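Local coordinates for protein beta-mannosidase (Trichoderma harzianum, PDB 4CVU) that probably hydrolyses terminal beta-linked mannose residues from the non-reducing ends of oligosaccharides as a glycoside hydrolase family 2 enzyme, at residues E171-P176 / L510-N515; P315-N320 / Y737-A742; Q56-L61 / R80-Q85. One frame throughout, in Å; residues are numbered along the deposited sequence.

Interaction 1 (E171-P176 / L510-N515). With MAN (alpha-D-mannopyranose), chain D; NAG (2-acetamido-2-deoxy-beta-D-glucopyranose), chain B; MAN (alpha-D-mannopyranose), chain C; NAG (2-acetamido-2-deoxy-beta-D-glucopyranose), chain J.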
loop_
_atom_site.group_PDB
_atom_site.type_symbol
_atom_site.label_atom_id
_atom_site.label_comp_id
_atom_site.label_asym_id
_atom_site.label_seq_id
_atom_site.Cartn_x
_atom_site.Cartn_y
_atom_site.Cartn_z
ATOM N N GLU A 171 -6.124 38.860 26.493
ATOM C CA GLU A 171 -5.965 38.767 27.947
ATOM C C GLU A 171 -4.964 37.704 28.448
ATOM O O GLU A 171 -4.700 37.630 29.651
ATOM C CB GLU A 171 -7.320 38.469 28.583
ATOM N N VAL A 172 -4.433 36.867 27.552
ATOM C CA VAL A 172 -3.459 35.833 27.952
ATOM C C VAL A 172 -2.052 36.201 27.495
ATOM O O VAL A 172 -1.855 37.072 26.640
ATOM C CB VAL A 172 -3.826 34.414 27.438
ATOM C CG1 VAL A 172 -5.257 34.059 27.810
ATOM C CG2 VAL A 172 -3.649 34.293 25.930
ATOM N N GLN A 173 -1.083 35.501 28.054
ATOM C CA GLN A 173 0.305 35.673 27.668
ATOM C C GLN A 173 0.577 35.289 26.212
ATOM O O GLN A 173 -0.035 34.363 25.647
ATOM C CB GLN A 173 1.236 34.883 28.595
ATOM C CG GLN A 173 2.692 35.275 28.423
ATOM C CD GLN A 173 3.613 34.684 29.478
ATOM O OE1 GLN A 173 3.192 33.906 30.317
ATOM N NE2 GLN A 173 4.881 35.080 29.442
ATOM N N HIS A 174 1.488 36.042 25.612
ATOM C CA HIS A 174 2.015 35.749 24.296
ATOM C C HIS A 174 3.525 35.847 24.325
ATOM O O HIS A 174 4.089 36.568 25.150
ATOM C CB HIS A 174 1.419 36.699 23.255
ATOM C CG HIS A 174 -0.057 36.535 23.107
ATOM N ND1 HIS A 174 -0.964 37.288 23.818
ATOM C CD2 HIS A 174 -0.782 35.646 22.388
ATOM C CE1 HIS A 174 -2.189 36.903 23.507
ATOM N NE2 HIS A 174 -2.107 35.895 22.656
ATOM N N TRP A 175 4.160 35.102 23.424
ATOM C CA TRP A 175 5.599 35.004 23.377
ATOM C C TRP A 175 6.034 35.329 21.957
ATOM O O TRP A 175 5.212 35.253 21.014
ATOM C CB TRP A 175 6.038 33.561 23.711
ATOM C CG TRP A 175 5.809 33.127 25.106
ATOM C CD1 TRP A 175 6.729 33.112 26.112
ATOM C CD2 TRP A 175 4.598 32.610 25.661
ATOM N NE1 TRP A 175 6.164 32.629 27.261
ATOM C CE2 TRP A 175 4.858 32.306 27.013
ATOM C CE3 TRP A 175 3.312 32.380 25.154
ATOM C CZ2 TRP A 175 3.884 31.792 27.864
ATOM C CZ3 TRP A 175 2.338 31.871 26.003
ATOM C CH2 TRP A 175 2.629 31.580 27.344
ATOM N N PRO A 176 7.324 35.651 21.786
ATOM C CA PRO A 176 7.880 35.829 20.444
ATOM C C PRO A 176 7.692 34.581 19.591
ATOM O O PRO A 176 7.651 33.472 20.118
ATOM C CB PRO A 176 9.369 36.098 20.690
ATOM C CG PRO A 176 9.432 36.567 22.091
ATOM C CD PRO A 176 8.318 35.913 22.830
ATOM N N LEU A 510 12.243 34.451 32.534
ATOM C CA LEU A 510 13.140 33.667 33.388
ATOM C C LEU A 510 12.502 33.426 34.775
ATOM O O LEU A 510 12.576 32.317 35.316
ATOM C CB LEU A 510 14.508 34.345 33.519
ATOM C CG LEU A 510 15.599 33.542 34.211
ATOM C CD1 LEU A 510 15.890 32.230 33.494
ATOM C CD2 LEU A 510 16.866 34.362 34.282
ATOM N N GLY A 511 11.843 34.446 35.334
ATOM C CA GLY A 511 11.183 34.320 36.648
ATOM C C GLY A 511 10.040 33.324 36.650
ATOM O O GLY A 511 9.839 32.619 37.621
ATOM N N GLN A 512 9.304 33.252 35.555
ATOM C CA GLN A 512 8.239 32.266 35.422
ATOM C C GLN A 512 8.817 30.848 35.369
ATOM O O GLN A 512 8.220 29.911 35.919
ATOM C CB GLN A 512 7.439 32.515 34.151
ATOM C CG GLN A 512 6.587 33.768 34.135
ATOM C CD GLN A 512 5.855 33.903 32.816
ATOM O OE1 GLN A 512 6.486 33.953 31.760
ATOM N NE2 GLN A 512 4.517 33.925 32.864
ATOM N N TYR A 513 9.955 30.713 34.671
ATOM C CA TYR A 513 10.676 29.455 34.583
ATOM C C TYR A 513 11.059 28.968 35.968
ATOM O O TYR A 513 10.750 27.836 36.333
ATOM C CB TYR A 513 11.912 29.562 33.673
ATOM C CG TYR A 513 12.914 28.418 33.819
ATOM C CD1 TYR A 513 12.638 27.151 33.322
ATOM C CD2 TYR A 513 14.148 28.621 34.440
ATOM C CE1 TYR A 513 13.554 26.101 33.464
ATOM C CE2 TYR A 513 15.064 27.598 34.568
ATOM C CZ TYR A 513 14.761 26.336 34.074
ATOM O OH TYR A 513 15.674 25.297 34.198
ATOM N N GLU A 514 11.747 29.820 36.714
ATOM C CA GLU A 514 12.136 29.499 38.086
ATOM C C GLU A 514 10.909 29.222 38.938
ATOM O O GLU A 514 10.869 28.257 39.683
ATOM C CB GLU A 514 12.943 30.637 38.706
ATOM C CG GLU A 514 14.309 30.789 38.089
ATOM C CD GLU A 514 15.171 31.781 38.833
ATOM O OE1 GLU A 514 14.593 32.675 39.509
ATOM O OE2 GLU A 514 16.416 31.657 38.736
ATOM N N ASN A 515 9.886 30.057 38.795
ATOM C CA ASN A 515 8.701 29.941 39.633
ATOM C C ASN A 515 7.982 28.620 39.366
ATOM O O ASN A 515 7.606 27.912 40.314
ATOM C CB ASN A 515 7.754 31.119 39.401
ATOM C CG ASN A 515 6.485 31.010 40.224
ATOM O OD1 ASN A 515 6.523 31.131 41.439
ATOM N ND2 ASN A 515 5.388 30.712 39.582
HETATM C C1 MAN D . 7.086 37.098 40.313
HETATM C C2 MAN D . 5.902 36.218 40.716
HETATM C C3 MAN D . 5.922 34.911 39.968
HETATM C C4 MAN D . 6.069 35.148 38.466
HETATM C C5 MAN D . 7.332 35.951 38.230
HETATM C C6 MAN D . 7.552 36.165 36.735
HETATM O O2 MAN D . 4.689 36.885 40.444
HETATM O O3 MAN D . 4.740 34.177 40.191
HETATM O O4 MAN D . 6.103 33.890 37.793
HETATM O O5 MAN D . 7.229 37.201 38.907
HETATM O O6 MAN D . 8.823 36.743 36.490
HETATM C C1 NAG B . 19.081 35.149 38.531
HETATM C C2 NAG B . 17.941 34.966 39.507
HETATM C C3 NAG B . 16.624 35.128 38.776
HETATM C C4 NAG B . 16.555 36.447 38.017
HETATM C C5 NAG B . 17.789 36.472 37.116
HETATM C C6 NAG B . 17.879 37.662 36.177
HETATM C C7 NAG B . 18.204 33.384 41.349
HETATM C C8 NAG B . 18.134 31.985 41.825
HETATM N N2 NAG B . 17.918 33.632 40.075
HETATM O O3 NAG B . 15.556 34.933 39.665
HETATM O O4 NAG B . 15.392 36.421 37.211
HETATM O O5 NAG B . 18.961 36.398 37.898
HETATM O O6 NAG B . 17.518 38.760 36.950
HETATM O O7 NAG B . 18.553 34.241 42.129
HETATM C C1 MAN C . 10.338 37.062 39.778
HETATM C C2 MAN C . 9.406 37.332 40.962
HETATM C C3 MAN C . 10.137 36.889 42.218
HETATM C C4 MAN C . 10.572 35.417 42.090
HETATM C C5 MAN C . 11.375 35.172 40.817
HETATM C C6 MAN C . 11.697 33.687 40.627
HETATM O O2 MAN C . 8.236 36.518 40.924
HETATM O O3 MAN C . 9.249 36.974 43.296
HETATM O O4 MAN C . 11.338 35.042 43.198
HETATM O O5 MAN C . 10.637 35.661 39.706
HETATM O O6 MAN C . 10.551 32.915 40.356
HETATM C C1 NAG J . -2.183 34.027 18.891
HETATM C C2 NAG J . -2.002 33.974 17.385
HETATM C C3 NAG J . -1.415 35.234 16.774
HETATM C C4 NAG J . -2.085 36.510 17.291
HETATM C C5 NAG J . -2.304 36.452 18.800
HETATM C C6 NAG J . -3.123 37.658 19.284
HETATM C C7 NAG J . -1.625 31.814 16.367
HETATM C C8 NAG J . -0.597 30.766 16.063
HETATM N N2 NAG J . -1.147 32.864 17.029
HETATM O O3 NAG J . -1.598 35.114 15.379
HETATM O O4 NAG J . -1.216 37.587 17.014
HETATM O O5 NAG J . -2.919 35.219 19.191
HETATM O O6 NAG J . -4.341 37.262 19.893
HETATM O O7 NAG J . -2.813 31.659 16.020
HETATM O O HOH W 1 6.954 31.603 30.062
#
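Q173 and Q512 meet amide to amide in a reciprocal pair of hydrogen bonds that joins the galactose-binding-like domain to helix 506-528. Q512 NE2 gives to Q173 OE1 at 2.9 Å with an N-H...O angle of 171°, and Q173 NE2 returns a bond to Q512 OE1 at 3.0 Å. Each acceptor lies close to the plane of the donating amide, yet the two amide planes are 37° apart, so the ring of bonds is twisted rather than flat. Q173 holds CG anti to its N (chi1 -167°) and stays extended, which carries its amide across to a helix whose nearest CA, that of Q512, is 11.6 Å from its own.

The tight part is confined to this pair, backed by W175, over one face of which Q173 CD lies. Away from it the two backbones stand apart and sugars of glycans attached to the protein itself cover the helix: CG of Q512 passes 3.7 Å from C6 of a mannose, another mannose gives its O6 hydroxyl to G511 O, and E514 OE2 accepts from N2 of an N-acetylglucosamine. Between the segments, one water accepts from W175 NE1 in the indole plane and donates to Q512 OE1, 2.9 Å away.

Interaction 2 (P315-N320 / Y737-A742)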
loop_
_atom_site.group_PDB
_atom_site.type_symbol
_atom_site.label_atom_id
_atom_site.label_comp_id
_atom_site.label_asym_id
_atom_site.label_seq_id
_atom_site.Cartn_x
_atom_site.Cartn_y
_atom_site.Cartn_z
ATOM N N PRO A 315 20.762 -2.199 38.712
ATOM C CA PRO A 315 20.530 -2.295 37.255
ATOM C C PRO A 315 21.104 -3.586 36.627
ATOM O O PRO A 315 21.854 -4.330 37.269
ATOM C CB PRO A 315 21.261 -1.059 36.705
ATOM C CG PRO A 315 21.287 -0.083 37.853
ATOM C CD PRO A 315 21.420 -0.931 39.075
ATOM N N ARG A 316 20.731 -3.854 35.386
ATOM C CA ARG A 316 21.243 -5.018 34.665
ATOM C C ARG A 316 22.762 -4.975 34.526
ATOM O O ARG A 316 23.347 -3.909 34.328
ATOM C CB ARG A 316 20.560 -5.205 33.298
ATOM C CG ARG A 316 20.536 -4.018 32.324
ATOM C CD ARG A 316 19.710 -4.400 31.060
ATOM N NE ARG A 316 20.163 -5.680 30.528
ATOM C CZ ARG A 316 21.312 -5.854 29.872
ATOM N NH1 ARG A 316 22.136 -4.834 29.617
ATOM N NH2 ARG A 316 21.654 -7.066 29.471
ATOM N N ASP A 317 23.384 -6.157 34.638
ATOM C CA ASP A 317 24.849 -6.307 34.635
ATOM C C ASP A 317 25.566 -5.547 35.785
ATOM O O ASP A 317 26.772 -5.318 35.719
ATOM C CB ASP A 317 25.456 -5.947 33.256
ATOM C CG ASP A 317 25.396 -7.118 32.251
ATOM O OD1 ASP A 317 24.693 -8.107 32.524
ATOM O OD2 ASP A 317 26.078 -7.052 31.190
ATOM N N MET A 318 24.821 -5.181 36.831
ATOM C CA MET A 318 25.417 -4.688 38.068
ATOM C C MET A 318 24.964 -5.494 39.297
ATOM O O MET A 318 25.217 -5.085 40.415
ATOM C CB MET A 318 25.082 -3.209 38.288
ATOM C CG MET A 318 25.439 -2.282 37.141
ATOM S SD MET A 318 24.986 -0.565 37.500
ATOM C CE MET A 318 24.638 0.036 35.852
ATOM N N GLY A 319 24.278 -6.616 39.108
ATOM C CA GLY A 319 23.801 -7.387 40.235
ATOM C C GLY A 319 22.397 -7.863 40.010
ATOM O O GLY A 319 21.954 -7.967 38.869
ATOM N N ASN A 320 21.681 -8.145 41.097
ATOM C CA ASN A 320 20.331 -8.718 40.962
ATOM C C ASN A 320 19.285 -7.642 40.955
ATOM O O ASN A 320 19.480 -6.583 41.551
ATOM C CB ASN A 320 20.028 -9.703 42.093
ATOM C CG ASN A 320 20.852 -10.971 41.996
ATOM O OD1 ASN A 320 21.531 -11.213 41.005
ATOM N ND2 ASN A 320 20.810 -11.781 43.044
ATOM N N TYR A 737 28.813 -0.501 23.184
ATOM C CA TYR A 737 28.374 -0.441 24.575
ATOM C C TYR A 737 28.808 -1.699 25.397
ATOM O O TYR A 737 28.353 -1.929 26.513
ATOM C CB TYR A 737 26.846 -0.239 24.657
ATOM C CG TYR A 737 26.325 1.199 24.429
ATOM C CD1 TYR A 737 27.136 2.312 24.593
ATOM C CD2 TYR A 737 24.995 1.421 24.132
ATOM C CE1 TYR A 737 26.633 3.609 24.445
ATOM C CE2 TYR A 737 24.487 2.717 23.988
ATOM C CZ TYR A 737 25.330 3.811 24.127
ATOM O OH TYR A 737 24.846 5.093 23.970
ATOM N N GLU A 738 29.669 -2.532 24.827
ATOM C CA GLU A 738 30.172 -3.679 25.575
ATOM C C GLU A 738 31.030 -3.192 26.765
ATOM O O GLU A 738 31.563 -2.072 26.762
ATOM C CB GLU A 738 30.985 -4.612 24.660
ATOM C CG GLU A 738 30.126 -5.463 23.728
ATOM C CD GLU A 738 30.890 -6.605 23.111
ATOM O OE1 GLU A 738 31.409 -7.413 23.882
ATOM O OE2 GLU A 738 31.018 -6.696 21.898
ATOM N N HIS A 739 31.134 -4.041 27.784
ATOM C CA HIS A 739 31.848 -3.674 29.025
ATOM C C HIS A 739 33.279 -3.237 28.780
ATOM O O HIS A 739 33.715 -2.265 29.336
ATOM C CB HIS A 739 31.792 -4.807 30.050
ATOM C CG HIS A 739 30.414 -5.087 30.553
ATOM N ND1 HIS A 739 29.704 -4.194 31.328
ATOM C CD2 HIS A 739 29.609 -6.161 30.380
ATOM C CE1 HIS A 739 28.516 -4.710 31.608
ATOM N NE2 HIS A 739 28.437 -5.903 31.056
ATOM N N VAL A 740 33.998 -3.970 27.927
ATOM C CA VAL A 740 35.397 -3.701 27.600
ATOM C C VAL A 740 35.531 -3.656 26.065
ATOM O O VAL A 740 35.206 -4.627 25.388
ATOM C CB VAL A 740 36.307 -4.814 28.183
ATOM C CG1 VAL A 740 37.773 -4.458 28.064
ATOM C CG2 VAL A 740 35.968 -5.079 29.644
ATOM N N ILE A 741 35.979 -2.518 25.538
ATOM C CA ILE A 741 36.095 -2.294 24.101
ATOM C C ILE A 741 37.472 -1.753 23.755
ATOM O O ILE A 741 38.113 -1.085 24.564
ATOM C CB ILE A 741 34.988 -1.324 23.573
ATOM C CG1 ILE A 741 35.095 0.058 24.252
ATOM C CG2 ILE A 741 33.601 -1.926 23.818
ATOM C CD1 ILE A 741 34.259 1.142 23.587
ATOM N N ALA A 742 37.923 -2.094 22.556
ATOM C CA ALA A 742 39.105 -1.512 21.912
ATOM C C ALA A 742 38.616 -0.613 20.797
ATOM O O ALA A 742 37.839 -1.048 19.945
ATOM C CB ALA A 742 39.994 -2.612 21.338
#
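D317 and H739 supply all the surface buried between these segments, 41 and 49 Å² respectively, through a histidine-carboxylate hydrogen bond that ties a type II beta turn to the start of a beta strand. The turn runs from P315 to M318, closed by M318 N bonding to P315 O, and lies in the family 2 domain between strands 298-305 and 324-332. H739 directly precedes strand 740-747, which follows helix 729-736 and pairs antiparallel with strand 752-759 of the mannosidase Ig/CBM-like domain. D317 stands at the third position of the turn with a positive phi, and its CB points toward the strand segment.

H739 NE2 donates to D317 OD2 at 2.6 Å, with an N-H...O angle of 160°. The oxygen sits at the ring edge, near the ring plane, whereas the nitrogen comes to the anti side of OD2 and 29° out of the carboxylate plane. H739 keeps CG anti to its carbonyl carbon (chi1 -66°), turning NE2 to D317 while ND1 bonds to D760. With both ring nitrogens engaged, the imidazole is fixed in rotation, and a doubly protonated ring would be consistent with two carboxylate neighbours.

A leucine here removes both ring nitrogens, and would probably leave the D317 carboxylate without its mate and the turn free to shift from the strand. R316 turns instead to E412 and to F416 O. Beside the bond, the ring's carbon edge follows the same aspartate: H739 CE1 lies 3.7 Å from D317 CB.

Interaction 3 (Q56-L61 / R80-Q85)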
loop_
_atom_site.group_PDB
_atom_site.type_symbol
_atom_site.label_atom_id
_atom_site.label_comp_id
_atom_site.label_asym_id
_atom_site.label_seq_id
_atom_site.Cartn_x
_atom_site.Cartn_y
_atom_site.Cartn_z
ATOM N N GLN A 56 -8.928 5.895 21.490
ATOM C CA GLN A 56 -9.052 7.224 20.943
ATOM C C GLN A 56 -9.786 7.137 19.611
ATOM O O GLN A 56 -9.776 6.111 18.967
ATOM C CB GLN A 56 -7.674 7.843 20.739
ATOM C CG GLN A 56 -6.937 8.182 22.024
ATOM C CD GLN A 56 -5.413 8.223 21.846
ATOM O OE1 GLN A 56 -4.868 7.476 21.044
ATOM N NE2 GLN A 56 -4.724 9.114 22.587
ATOM N N ALA A 57 -10.408 8.226 19.190
ATOM C CA ALA A 57 -11.311 8.221 18.053
ATOM C C ALA A 57 -10.696 7.726 16.731
ATOM O O ALA A 57 -11.347 6.969 16.009
ATOM C CB ALA A 57 -11.940 9.610 17.874
ATOM N N HIS A 58 -9.453 8.126 16.429
ATOM C CA HIS A 58 -8.744 7.572 15.243
ATOM C C HIS A 58 -8.783 6.046 15.240
ATOM O O HIS A 58 -9.037 5.418 14.191
ATOM C CB HIS A 58 -7.301 8.014 15.180
ATOM C CG HIS A 58 -7.139 9.472 14.967
ATOM N ND1 HIS A 58 -7.369 10.393 15.962
ATOM C CD2 HIS A 58 -6.758 10.170 13.876
ATOM C CE1 HIS A 58 -7.157 11.604 15.479
ATOM N NE2 HIS A 58 -6.784 11.490 14.215
ATOM N N LEU A 59 -8.557 5.439 16.393
ATOM C CA LEU A 59 -8.490 3.977 16.443
ATOM C C LEU A 59 -9.881 3.347 16.225
ATOM O O LEU A 59 -9.983 2.333 15.563
ATOM C CB LEU A 59 -7.840 3.457 17.742
ATOM C CG LEU A 59 -6.440 4.029 18.050
ATOM C CD1 LEU A 59 -5.987 3.516 19.413
ATOM C CD2 LEU A 59 -5.434 3.730 16.932
ATOM N N ASP A 60 -10.932 3.947 16.768
ATOM C CA ASP A 60 -12.284 3.359 16.634
ATOM C C ASP A 60 -12.838 3.573 15.217
ATOM O O ASP A 60 -13.522 2.686 14.663
ATOM C CB ASP A 60 -13.223 3.913 17.704
ATOM C CG ASP A 60 -12.811 3.509 19.118
ATOM O OD1 ASP A 60 -12.097 2.509 19.292
ATOM O OD2 ASP A 60 -13.188 4.212 20.066
ATOM N N LEU A 61 -12.517 4.734 14.617
ATOM C CA LEU A 61 -12.770 5.012 13.202
ATOM C C LEU A 61 -12.052 4.044 12.240
ATOM O O LEU A 61 -12.644 3.592 11.265
ATOM C CB LEU A 61 -12.351 6.452 12.852
ATOM C CG LEU A 61 -13.220 7.581 13.444
ATOM C CD1 LEU A 61 -12.535 8.933 13.303
ATOM C CD2 LEU A 61 -14.597 7.615 12.829
ATOM N N ARG A 80 -6.810 15.291 8.939
ATOM C CA ARG A 80 -6.939 16.439 9.814
ATOM C C ARG A 80 -8.398 16.823 10.132
ATOM O O ARG A 80 -8.667 17.430 11.167
ATOM C CB ARG A 80 -6.168 17.631 9.248
ATOM C CG ARG A 80 -4.682 17.495 9.444
ATOM C CD ARG A 80 -3.959 18.713 8.901
ATOM N NE ARG A 80 -2.523 18.673 9.240
ATOM C CZ ARG A 80 -1.613 19.415 8.615
ATOM N NH1 ARG A 80 -2.005 20.275 7.669
ATOM N NH2 ARG A 80 -0.308 19.335 8.937
ATOM N N TRP A 81 -9.345 16.395 9.300
ATOM C CA TRP A 81 -10.753 16.565 9.630
ATOM C C TRP A 81 -11.156 15.926 10.952
ATOM O O TRP A 81 -12.225 16.230 11.496
ATOM C CB TRP A 81 -11.643 16.001 8.530
ATOM C CG TRP A 81 -11.464 14.531 8.221
ATOM C CD1 TRP A 81 -10.571 13.982 7.358
ATOM C CD2 TRP A 81 -12.264 13.457 8.704
ATOM N NE1 TRP A 81 -10.742 12.609 7.293
ATOM C CE2 TRP A 81 -11.766 12.270 8.141
ATOM C CE3 TRP A 81 -13.320 13.376 9.595
ATOM C CZ2 TRP A 81 -12.321 11.013 8.427
ATOM C CZ3 TRP A 81 -13.871 12.133 9.881
ATOM C CH2 TRP A 81 -13.379 10.979 9.297
ATOM N N ILE A 82 -10.345 15.001 11.452
ATOM C CA ILE A 82 -10.641 14.331 12.696
ATOM C C ILE A 82 -10.247 15.211 13.861
ATOM O O ILE A 82 -11.082 15.510 14.719
ATOM C CB ILE A 82 -9.947 12.943 12.772
ATOM C CG1 ILE A 82 -10.614 11.985 11.773
ATOM C CG2 ILE A 82 -10.042 12.371 14.167
ATOM C CD1 ILE A 82 -9.838 10.704 11.494
ATOM N N ALA A 83 -8.995 15.667 13.898
ATOM C CA ALA A 83 -8.553 16.538 14.996
ATOM C C ALA A 83 -9.364 17.850 15.054
ATOM O O ALA A 83 -9.455 18.466 16.101
ATOM C CB ALA A 83 -7.079 16.873 14.829
ATOM N N ALA A 84 -9.866 18.304 13.921
ATOM C CA ALA A 84 -10.577 19.558 13.846
ATOM C C ALA A 84 -11.993 19.576 14.468
ATOM O O ALA A 84 -12.606 20.629 14.532
ATOM C CB ALA A 84 -10.591 20.071 12.423
ATOM N N GLN A 85 -12.526 18.430 14.882
ATOM C CA GLN A 85 -13.868 18.358 15.473
ATOM C C GLN A 85 -13.990 17.571 16.786
ATOM O O GLN A 85 -13.091 16.871 17.174
ATOM C CB GLN A 85 -14.858 17.818 14.472
ATOM C CG GLN A 85 -14.706 16.351 14.213
ATOM C CD GLN A 85 -15.660 15.864 13.151
ATOM O OE1 GLN A 85 -16.806 15.691 13.423
ATOM N NE2 GLN A 85 -15.172 15.641 11.949
HETATM O O HOH W 2 -6.508 14.143 12.897
#
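H58 and L61, on successive turns of helix 57-63, receive I82 from the short, weakly bonded helix at about 80-83, a helix-to-helix contact within the galactose-binding-like domain. Its nearest CA atoms, of H58 and I82, are 7.5 Å apart, and the contact is buried.

The CH-pi component comes from the branched methyl of the isoleucine. I82 CG2 sits over one face of the H58 imidazole, 3.5 Å from the ring centroid and 26° off the normal; the offset brings it closest to H58 CE1, at 3.3 Å. F395 also meets this ring.

The apolar component uses the other branch. I82 CG1 lies anti to the carbonyl carbon (chi1 -70°), sending CD1 tip to tip against L61 CD1 at 3.7 Å, while CG1 itself rests over a face of the W81 indole. One isoleucine thus fits between an imidazole, a leucine methyl and an indole. W87 packs on L61 from strand 87-91.

No direct hydrogen bond crosses; polar contact runs through water. Within the second segment, Q85 NE2 bonds W81 O with an N-H...O angle of 176°. Between the helices, one water lies in the imidazole plane, 3.0 Å from H58 NE2, and accepts from A83 N.

Interaction 3 is the buried member, resting on methyl and ring contacts, and joins two helices close in sequence within one domain. Interactions 1 and 2 instead bring together segments hundreds of residues apart through few polar groups: a neutral amide pair, partly buried beside glycan, in the former, and a histidine-carboxylate bond at the surface in the latter. Interaction 3 buries 201 Å², against 85 and 90 Å² for interactions 1 and 2. It lies wholly in the galactose-binding-like range, and interaction 1 only through 171-176; their centres are about 32 Å apart. Interaction 2 lies on the opposite side of the chain's centre from both, its centre about 44 and 45 Å from theirs.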